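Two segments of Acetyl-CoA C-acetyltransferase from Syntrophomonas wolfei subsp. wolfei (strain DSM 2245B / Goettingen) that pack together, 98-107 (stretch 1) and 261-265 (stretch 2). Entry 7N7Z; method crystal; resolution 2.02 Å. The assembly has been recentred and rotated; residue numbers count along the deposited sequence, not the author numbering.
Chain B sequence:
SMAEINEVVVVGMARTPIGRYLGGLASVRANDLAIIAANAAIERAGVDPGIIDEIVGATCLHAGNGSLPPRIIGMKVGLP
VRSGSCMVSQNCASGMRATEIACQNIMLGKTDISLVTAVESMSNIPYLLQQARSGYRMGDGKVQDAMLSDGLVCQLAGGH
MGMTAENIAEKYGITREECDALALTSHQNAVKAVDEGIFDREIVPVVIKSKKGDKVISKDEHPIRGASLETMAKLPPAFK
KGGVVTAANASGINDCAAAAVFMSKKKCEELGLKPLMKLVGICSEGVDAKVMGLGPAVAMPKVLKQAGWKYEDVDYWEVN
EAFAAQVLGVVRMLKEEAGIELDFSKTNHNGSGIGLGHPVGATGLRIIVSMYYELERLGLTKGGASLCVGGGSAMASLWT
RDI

Stretch 1 98-107: ATEIACQNIM
Stretch 2 261-265: VFMSK

This is a small apolar contact in which a helix lies nearly parallel along a β-strand, joined by side-chain packing and without a hydrogen bond between the two. Stretch 1 is helical from Ala-98 to Met-107, continuing a helix that begins earlier, with phi/psi near -62/-41 and i to i+4 backbone bonds from Ala-102 N to Ala-98 O (3.1 Å) through Met-107 N to Cys-103 O (2.7 Å). Stretch 2 is extended from Val-261 to Ser-264, with phi/psi of -110/117, -105/153, -153/150 and -64/142, and turns helical at Lys-265 (-51/-40). The two axes run in the same N-to-C sense, crossing at -20° with a closest approach of 8.2 Å. Register is set by two pairs: Cys-103 CA lies 7.0 Å from Phe-262 CA, and Ile-106 CA lies 6.0 Å from Ser-264 CA.

The strand's side chains do not face the helix equally: the CA-to-CB bond of Phe-262 points toward it, that of Met-263 away and that of Ser-264 sideways. Phe-262, with chi1 -62° (m) and chi2 88°, extends its ring back along the helix to meet residues one turn apart. Thr-99 (m) brings its methyl CG2 to 3.5 Å from Phe-262 CZ, while its OG1 is satisfied elsewhere in the structure. Cys-103 (m) sets SG 3.6 Å from Phe-262 CD2 and 4.2 Å from the ring centroid, 33° off the ring normal: an oblique sulfur-aromatic contact that pairs a polarizable sulfur with the ring's π electrons. The CA-to-CB bond of Ala-102 also points toward the strand, but Ala-102 CB stays 4.9 Å from Phe-262 CD1, the nearest atom of the strand.

Ile-106 is the helix's main contribution, covered by the strand over 75 Å² of the 274 Å² buried in total. Its chi1 -63° (m) and chi2 -179° (t) spread the two branches along the strand. CD1 reaches 3.7 Å from Phe-262 C, 3.8 Å from Phe-262 CB and 3.7 Å from Met-263 N; CG2 approaches Ser-264 N at 3.4 Å and Ser-264 CB at 3.7 Å. A branched aliphatic residue thus packs against the strand's backbone as well as its side chains.

Ser-264 (chi1 71°, p) closes the strand and serves as N-cap of the next helix, its side chain capping a backbone N just past the stretch, so its hydroxyl is satisfied locally. Away from the strand, Asn-105 ND2 donates to Ile-101 O at 3.2 Å. The rule is economical: Thr-99, Cys-103 and Ile-106 supply the contact from the helix, and one aromatic, Phe-262, supplies most of the strand's share.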

# COMPACT_ATOMS: atom_id res chain seq x y z
N ALA B 98 -1.54 32.29 6.57
CA ALA B 98 -0.17 32.42 7.06
C ALA B 98 0.26 33.88 7.09
O ALA B 98 0.93 34.32 8.03
CB ALA B 98 0.78 31.61 6.18
N THR B 99 -0.13 34.65 6.07
CA THR B 99 0.18 36.07 6.05
C THR B 99 -0.46 36.79 7.23
O THR B 99 0.19 37.62 7.88
CB THR B 99 -0.30 36.68 4.73
OG1 THR B 99 0.43 36.10 3.64
CG2 THR B 99 -0.09 38.19 4.72
N GLU B 100 -1.72 36.48 7.53
CA GLU B 100 -2.40 37.12 8.65
C GLU B 100 -1.72 36.77 9.97
O GLU B 100 -1.41 37.65 10.78
CB GLU B 100 -3.87 36.72 8.67
CG GLU B 100 -4.73 37.62 9.55
CD GLU B 100 -6.17 37.16 9.65
OE1 GLU B 100 -7.08 38.02 9.61
OE2 GLU B 100 -6.40 35.94 9.79
N ILE B 101 -1.49 35.47 10.20
CA ILE B 101 -0.89 35.04 11.46
C ILE B 101 0.42 35.77 11.70
O ILE B 101 0.70 36.27 12.80
CB ILE B 101 -0.70 33.51 11.47
CG1 ILE B 101 -2.05 32.80 11.52
CG2 ILE B 101 0.17 33.09 12.65
CD1 ILE B 101 -2.00 31.35 11.09
N ALA B 102 1.26 35.84 10.66
CA ALA B 102 2.54 36.53 10.80
C ALA B 102 2.35 38.02 11.03
O ALA B 102 3.00 38.62 11.89
CB ALA B 102 3.40 36.29 9.56
N CYS B 103 1.45 38.65 10.26
CA CYS B 103 1.26 40.09 10.38
C CYS B 103 0.70 40.46 11.74
O CYS B 103 1.14 41.44 12.35
CB CYS B 103 0.34 40.58 9.26
SG CYS B 103 1.12 40.60 7.62
N GLN B 104 -0.26 39.69 12.25
CA GLN B 104 -0.82 39.99 13.56
C GLN B 104 0.21 39.77 14.66
O GLN B 104 0.17 40.47 15.68
CB GLN B 104 -2.07 39.14 13.81
CG GLN B 104 -3.24 39.53 12.92
CD GLN B 104 -4.52 38.75 13.21
OE1 GLN B 104 -5.61 39.18 12.82
NE2 GLN B 104 -4.39 37.61 13.87
N ASN B 105 1.13 38.82 14.48
CA ASN B 105 2.25 38.71 15.41
C ASN B 105 3.10 39.97 15.38
O ASN B 105 3.58 40.43 16.43
CB ASN B 105 3.10 37.48 15.06
CG ASN B 105 2.80 36.29 15.95
OD1 ASN B 105 2.99 36.35 17.16
ND2 ASN B 105 2.34 35.20 15.35
N ILE B 106 3.30 40.55 14.20
CA ILE B 106 4.06 41.79 14.10
C ILE B 106 3.24 42.95 14.65
O ILE B 106 3.78 43.86 15.29
CB ILE B 106 4.49 42.03 12.64
CG1 ILE B 106 5.42 40.91 12.18
CG2 ILE B 106 5.16 43.39 12.49
CD1 ILE B 106 5.94 41.07 10.76
N MET B 107 1.93 42.95 14.41
CA MET B 107 1.08 44.01 14.94
C MET B 107 1.20 44.11 16.45
O MET B 107 1.22 45.22 17.01
CB MET B 107 -0.38 43.76 14.55
CG MET B 107 -0.74 44.15 13.13
SD MET B 107 -2.46 43.74 12.76
CE MET B 107 -2.36 43.43 11.00
N VAL B 261 8.61 38.38 2.98
CA VAL B 261 9.22 38.85 4.21
C VAL B 261 8.41 40.04 4.70
O VAL B 261 8.33 41.07 4.01
CB VAL B 261 10.69 39.23 4.01
CG1 VAL B 261 11.29 39.78 5.31
CG2 VAL B 261 11.49 38.04 3.51
N PHE B 262 7.80 39.91 5.87
CA PHE B 262 7.00 40.96 6.48
C PHE B 262 7.77 41.60 7.62
O PHE B 262 8.63 40.97 8.25
CB PHE B 262 5.66 40.40 6.98
CG PHE B 262 4.80 39.84 5.89
CD1 PHE B 262 4.93 38.51 5.51
CD2 PHE B 262 3.88 40.63 5.24
CE1 PHE B 262 4.14 37.98 4.50
CE2 PHE B 262 3.09 40.11 4.23
CZ PHE B 262 3.22 38.79 3.86
N MET B 263 7.45 42.86 7.89
CA MET B 263 8.17 43.62 8.91
C MET B 263 7.27 44.70 9.48
O MET B 263 6.39 45.23 8.79
CB MET B 263 9.43 44.27 8.34
CG MET B 263 10.60 43.34 8.19
SD MET B 263 12.08 44.20 7.62
CE MET B 263 12.81 42.92 6.60
N SER B 264 7.51 45.04 10.74
CA SER B 264 6.97 46.27 11.29
C SER B 264 7.57 47.46 10.54
O SER B 264 8.75 47.44 10.17
CB SER B 264 7.26 46.37 12.78
OG SER B 264 8.64 46.61 13.01
N LYS B 265 6.75 48.48 10.31
CA LYS B 265 7.23 49.67 9.62
C LYS B 265 8.51 50.21 10.26
O LYS B 265 9.44 50.63 9.56
CB LYS B 265 6.15 50.75 9.62
CG LYS B 265 6.18 51.71 8.44
CD LYS B 265 5.12 52.79 8.59
CE LYS B 265 5.23 53.85 7.51
NZ LYS B 265 4.52 53.45 6.26